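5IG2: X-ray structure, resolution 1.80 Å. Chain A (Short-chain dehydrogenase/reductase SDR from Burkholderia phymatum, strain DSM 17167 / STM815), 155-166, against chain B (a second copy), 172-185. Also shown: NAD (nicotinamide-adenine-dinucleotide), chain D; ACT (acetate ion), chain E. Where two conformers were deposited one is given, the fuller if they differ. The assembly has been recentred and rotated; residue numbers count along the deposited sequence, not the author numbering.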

# COMPACT_ATOMS: atom_id res chain seq x y z
N LEU A 155 4.92 3.15 9.02
CA LEU A 155 4.63 2.52 10.31
C LEU A 155 3.56 3.26 11.08
O LEU A 155 3.08 2.73 12.09
N LEU A 156 3.19 4.46 10.65
CA LEU A 156 2.22 5.32 11.31
C LEU A 156 1.22 5.80 10.26
O LEU A 156 1.43 5.64 9.06
N SER A 157 0.13 6.39 10.73
CA SER A 157 -0.88 6.95 9.83
C SER A 157 -1.25 8.35 10.30
O SER A 157 -2.31 8.56 10.90
N PRO A 158 -0.38 9.33 10.05
CA PRO A 158 -0.67 10.69 10.50
C PRO A 158 -1.74 11.33 9.64
O PRO A 158 -1.86 11.04 8.44
N PRO A 159 -2.52 12.24 10.21
CA PRO A 159 -3.63 12.85 9.46
C PRO A 159 -3.15 13.61 8.24
O PRO A 159 -2.03 14.13 8.19
N SER A 160 -4.03 13.67 7.23
CA SER A 160 -3.87 14.50 6.04
C SER A 160 -2.70 14.07 5.15
O SER A 160 -2.26 14.85 4.30
N MET A 161 -2.17 12.86 5.33
CA MET A 161 -1.14 12.35 4.44
C MET A 161 -1.48 10.93 3.98
O MET A 161 -0.59 10.13 3.69
N GLY A 162 -2.78 10.63 3.88
CA GLY A 162 -3.23 9.26 3.71
C GLY A 162 -2.71 8.56 2.46
O GLY A 162 -2.46 7.35 2.49
N ILE A 163 -2.58 9.28 1.35
CA ILE A 163 -2.09 8.64 0.13
C ILE A 163 -0.63 8.26 0.30
O ILE A 163 -0.21 7.14 -0.02
N TYR A 164 0.17 9.20 0.82
CA TYR A 164 1.57 8.93 1.10
C TYR A 164 1.71 7.80 2.11
O TYR A 164 2.46 6.85 1.89
N ASN A 165 0.99 7.91 3.23
CA ASN A 165 0.99 6.86 4.24
C ASN A 165 0.73 5.50 3.62
O ASN A 165 1.49 4.55 3.81
N ALA A 166 -0.37 5.38 2.86
CA ALA A 166 -0.75 4.10 2.28
C ALA A 166 0.35 3.57 1.37
O ALA A 166 0.64 2.36 1.39
N VAL B 172 -5.25 -0.58 5.07
CA VAL B 172 -5.20 -0.32 6.50
C VAL B 172 -4.84 1.14 6.77
O VAL B 172 -5.56 1.87 7.45
N SER B 173 -3.71 1.60 6.20
CA SER B 173 -3.23 2.93 6.55
C SER B 173 -4.13 4.02 6.00
O SER B 173 -4.41 5.00 6.70
N LEU B 174 -4.58 3.91 4.75
CA LEU B 174 -5.45 4.97 4.24
C LEU B 174 -6.72 5.06 5.06
O LEU B 174 -7.25 6.16 5.26
N THR B 175 -7.21 3.92 5.57
CA THR B 175 -8.45 3.94 6.35
C THR B 175 -8.21 4.51 7.75
O THR B 175 -9.03 5.27 8.26
N GLU B 176 -7.07 4.18 8.37
CA GLU B 176 -6.69 4.84 9.61
C GLU B 176 -6.59 6.35 9.41
O GLU B 176 -7.11 7.13 10.22
N THR B 177 -5.94 6.79 8.33
CA THR B 177 -5.83 8.22 8.08
C THR B 177 -7.20 8.84 7.87
O THR B 177 -7.49 9.94 8.37
N LEU B 178 -8.06 8.14 7.11
CA LEU B 178 -9.43 8.59 6.89
C LEU B 178 -10.16 8.83 8.20
O LEU B 178 -10.90 9.81 8.35
N TYR B 179 -9.97 7.93 9.16
CA TYR B 179 -10.60 8.08 10.47
C TYR B 179 -10.22 9.41 11.10
O TYR B 179 -11.09 10.11 11.64
N HIS B 180 -8.94 9.76 11.05
CA HIS B 180 -8.50 11.04 11.61
C HIS B 180 -8.98 12.22 10.78
O HIS B 180 -9.40 13.24 11.33
N ASP B 181 -8.92 12.10 9.44
CA ASP B 181 -9.37 13.20 8.59
C ASP B 181 -10.85 13.50 8.78
O ASP B 181 -11.26 14.67 8.80
N LEU B 182 -11.68 12.46 8.91
CA LEU B 182 -13.11 12.70 9.11
C LEU B 182 -13.36 13.43 10.43
O LEU B 182 -14.23 14.29 10.52
N ARG B 183 -12.58 13.10 11.46
CA ARG B 183 -12.74 13.78 12.74
C ARG B 183 -12.27 15.22 12.65
O ARG B 183 -12.97 16.14 13.10
N ASN B 184 -11.10 15.45 12.05
CA ASN B 184 -10.63 16.82 11.89
C ASN B 184 -11.59 17.63 11.04
O ASN B 184 -11.76 18.83 11.27
N ALA B 185 -12.24 17.00 10.07
CA ALA B 185 -13.18 17.73 9.23
C ALA B 185 -14.47 18.04 9.99
O ALA B 185 -15.13 19.04 9.70

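Against one long helix, residues 172-185 of chain B, chain A lays a loop and then the first turn of a helix running nearly antiparallel, at 152°. Leu A155 and Leu A156, both m,t, point away and add almost nothing to the contact. Ser A157 (m) points in and is largely covered. Ser A157 OG accepts a hydrogen bond from Ser B173 OG (2.7 Å; Ser B173 is t) and donates one to Glu B176 OE2 (2.7 Å), so a single hydroxyl relays between two residues on successive turns of the helix. The CA-to-CB bond of Pro A158 points away, yet Pro A158 O lies 3.4 Å from Thr B177 CG2. Pro A159 has its CA-to-CB bond sideways and packs with CG 3.8 Å from His B180 CB and CB 3.7 Å from Asn B184 ND2.

The type II turn from Pro A158 to Met A161 also presents backbone: Ser A160 N donates to Asp B181 OD1 (2.8 Å). The CA-to-CB bond of Ser A160 (m) points away, but water 1 links its OG to Asp B181 OD1 and Asn B184 ND2. Met A161, the N-cap residue, also faces away.

Gly A162 is where closeness is bought. Gly A162 CA sits 3.5 Å from Thr B177 CG2, and an ideal CB would come within a tight 3.2 Å of that methyl. Water 2 accepts a hydrogen bond from Gly A162 N and donates one to Asp B181 OD2, tying the start of this helix to the partner.

Ile A163 points away. Tyr A164 (t) serves the ligands instead: Tyr A164 OH accepts from NAD O2D (2.6 Å) and donates to acetate O (2.5 Å). Asn A165 (m) points inward, and Asn A165 ND2 serves both chains, donating to Thr B177 OG1 (3.0 Å) and to Pro A158 O (2.9 Å). Ala A166 closes the contact, CB 3.9 Å from Leu B174 CB.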

# COMPACT_ATOMS: atom_id res chain seq x y z
CB LEU A 155 5.91 2.46 11.16
CG LEU A 155 7.18 1.94 10.47
CD1 LEU A 155 8.41 2.23 11.34
CD2 LEU A 155 7.09 0.45 10.14
CB LEU A 156 2.90 6.53 11.97
CG LEU A 156 3.98 6.27 13.02
CD1 LEU A 156 4.71 7.56 13.36
CD2 LEU A 156 3.38 5.66 14.27
CB SER A 157 -2.11 6.03 9.76
OG SER A 157 -1.74 4.79 9.18
CB PRO A 158 0.68 11.41 10.35
CG PRO A 158 1.65 10.41 9.87
CD PRO A 158 0.91 9.25 9.34
CB PRO A 159 -4.25 13.81 10.48
CG PRO A 159 -3.82 13.28 11.82
CD PRO A 159 -2.45 12.72 11.60
CB SER A 160 -3.71 15.99 6.40
OG SER A 160 -4.94 16.56 6.80
CB MET A 161 0.24 12.38 5.11
CG MET A 161 0.77 13.79 5.42
SD MET A 161 1.28 14.75 3.98
CE MET A 161 2.58 13.72 3.30
CB ILE A 163 -2.27 9.54 -1.10
CG1 ILE A 163 -3.76 9.85 -1.32
CG2 ILE A 163 -1.69 8.85 -2.34
CD1 ILE A 163 -3.98 10.70 -2.56
CB TYR A 164 2.23 10.21 1.62
CG TYR A 164 3.72 10.11 1.85
CD1 TYR A 164 4.60 10.14 0.78
CD2 TYR A 164 4.24 10.00 3.13
CE1 TYR A 164 5.96 10.06 0.98
CE2 TYR A 164 5.61 9.92 3.34
CZ TYR A 164 6.46 9.95 2.26
OH TYR A 164 7.83 9.87 2.42
CB ASN A 165 -0.08 7.15 5.30
CG ASN A 165 0.15 8.44 6.04
OD1 ASN A 165 1.25 9.00 6.04
ND2 ASN A 165 -0.90 8.92 6.72
CB ALA A 166 -2.06 4.22 1.50
CB VAL B 172 -4.20 -1.26 7.18
CG1 VAL B 172 -3.87 -0.75 8.60
CG2 VAL B 172 -4.76 -2.66 7.22
CB SER B 173 -1.80 3.13 6.04
OG SER B 173 -1.32 4.39 6.51
CB LEU B 174 -5.76 4.76 2.75
CG LEU B 174 -6.82 3.75 2.31
CD1 LEU B 174 -8.25 4.32 2.35
CD2 LEU B 174 -6.48 3.26 0.90
CB THR B 175 -9.05 2.53 6.43
OG1 THR B 175 -9.22 2.00 5.10
CG2 THR B 175 -10.44 2.55 7.09
CB GLU B 176 -5.35 4.29 10.12
CG GLU B 176 -5.43 2.84 10.59
CD GLU B 176 -4.07 2.26 10.98
OE1 GLU B 176 -4.04 1.19 11.63
OE2 GLU B 176 -3.03 2.89 10.65
CB THR B 177 -4.94 8.50 6.87
OG1 THR B 177 -3.70 7.80 7.00
CG2 THR B 177 -4.67 10.01 6.78
CB LEU B 178 -10.17 7.53 6.05
CG LEU B 178 -11.64 7.86 5.74
CD1 LEU B 178 -11.77 9.21 5.02
CD2 LEU B 178 -12.29 6.73 4.93
CB TYR B 179 -10.18 6.90 11.36
CG TYR B 179 -10.63 7.05 12.79
CD1 TYR B 179 -11.89 6.65 13.19
CD2 TYR B 179 -9.77 7.61 13.75
CE1 TYR B 179 -12.30 6.79 14.52
CE2 TYR B 179 -10.18 7.76 15.08
CZ TYR B 179 -11.44 7.34 15.46
OH TYR B 179 -11.85 7.48 16.77
CB HIS B 180 -6.97 11.08 11.72
CG HIS B 180 -6.39 10.07 12.67
ND1 HIS B 180 -6.72 10.03 14.01
CD2 HIS B 180 -5.48 9.08 12.47
CE1 HIS B 180 -6.05 9.05 14.59
NE2 HIS B 180 -5.28 8.47 13.68
CB ASP B 181 -9.11 12.89 7.11
CG ASP B 181 -7.64 12.79 6.77
OD1 ASP B 181 -6.78 13.17 7.59
OD2 ASP B 181 -7.34 12.34 5.66
CB LEU B 182 -13.87 11.37 9.07
CG LEU B 182 -14.01 10.76 7.67
CD1 LEU B 182 -14.59 9.35 7.74
CD2 LEU B 182 -14.88 11.64 6.76
CB ARG B 183 -11.99 13.01 13.83
CG ARG B 183 -12.71 11.71 14.20
CD ARG B 183 -11.84 10.73 14.98
NE ARG B 183 -11.52 11.20 16.32
CZ ARG B 183 -12.34 11.11 17.37
NH1 ARG B 183 -13.56 10.60 17.22
NH2 ARG B 183 -11.95 11.56 18.55
CB ASN B 184 -9.22 16.81 11.29
CG ASN B 184 -8.17 16.36 12.27
OD1 ASN B 184 -8.38 16.44 13.48
ND2 ASN B 184 -7.04 15.89 11.77
CB ALA B 185 -13.48 16.94 7.97
PA NAD D . 14.15 14.32 -2.66
O1A NAD D . 13.06 15.11 -3.28
O2A NAD D . 15.30 15.18 -2.16
O5B NAD D . 14.69 13.16 -3.63
C5B NAD D . 13.72 12.29 -4.26
C4B NAD D . 14.14 12.15 -5.71
O4B NAD D . 13.27 11.23 -6.40
C3B NAD D . 14.13 13.46 -6.51
O3B NAD D . 15.42 13.70 -7.06
C2B NAD D . 13.05 13.21 -7.58
O2B NAD D . 13.31 13.86 -8.82
C1B NAD D . 13.12 11.69 -7.72
N9A NAD D . 11.93 11.09 -8.31
C8A NAD D . 10.63 11.45 -8.11
N7A NAD D . 9.77 10.83 -8.89
C5A NAD D . 10.57 9.99 -9.65
C6A NAD D . 10.28 9.08 -10.68
N6A NAD D . 9.04 8.87 -11.17
N1A NAD D . 11.31 8.41 -11.24
C2A NAD D . 12.55 8.64 -10.79
N3A NAD D . 12.95 9.48 -9.83
C4A NAD D . 11.90 10.13 -9.30
O3 NAD D . 13.52 13.54 -1.42
PN NAD D . 14.13 12.44 -0.44
O1N NAD D . 15.57 12.27 -0.71
O2N NAD D . 13.69 12.76 0.94
O5D NAD D . 13.32 11.16 -0.95
C5D NAD D . 13.91 9.84 -0.98
C4D NAD D . 12.96 8.85 -0.36
O4D NAD D . 12.90 9.05 1.07
C3D NAD D . 11.50 8.94 -0.86
O3D NAD D . 10.98 7.63 -1.13
C2D NAD D . 10.78 9.62 0.31
O2D NAD D . 9.38 9.33 0.34
C1D NAD D . 11.56 9.00 1.47
N1N NAD D . 11.43 9.67 2.84
C2N NAD D . 11.80 10.96 2.95
C3N NAD D . 11.72 11.60 4.18
C7N NAD D . 12.28 12.97 4.40
O7N NAD D . 11.91 13.62 5.39
N7N NAD D . 13.05 13.49 3.45
C4N NAD D . 11.27 10.88 5.28
C5N NAD D . 10.93 9.54 5.14
C6N NAD D . 11.01 8.95 3.90
C ACT E . 7.95 11.72 5.22
O ACT E . 8.11 10.55 4.83
OXT ACT E . 7.66 11.87 6.43
CH3 ACT E . 8.10 12.89 4.29
O HOH W 1 -6.63 15.50 8.91
O HOH W 2 -5.13 12.08 4.09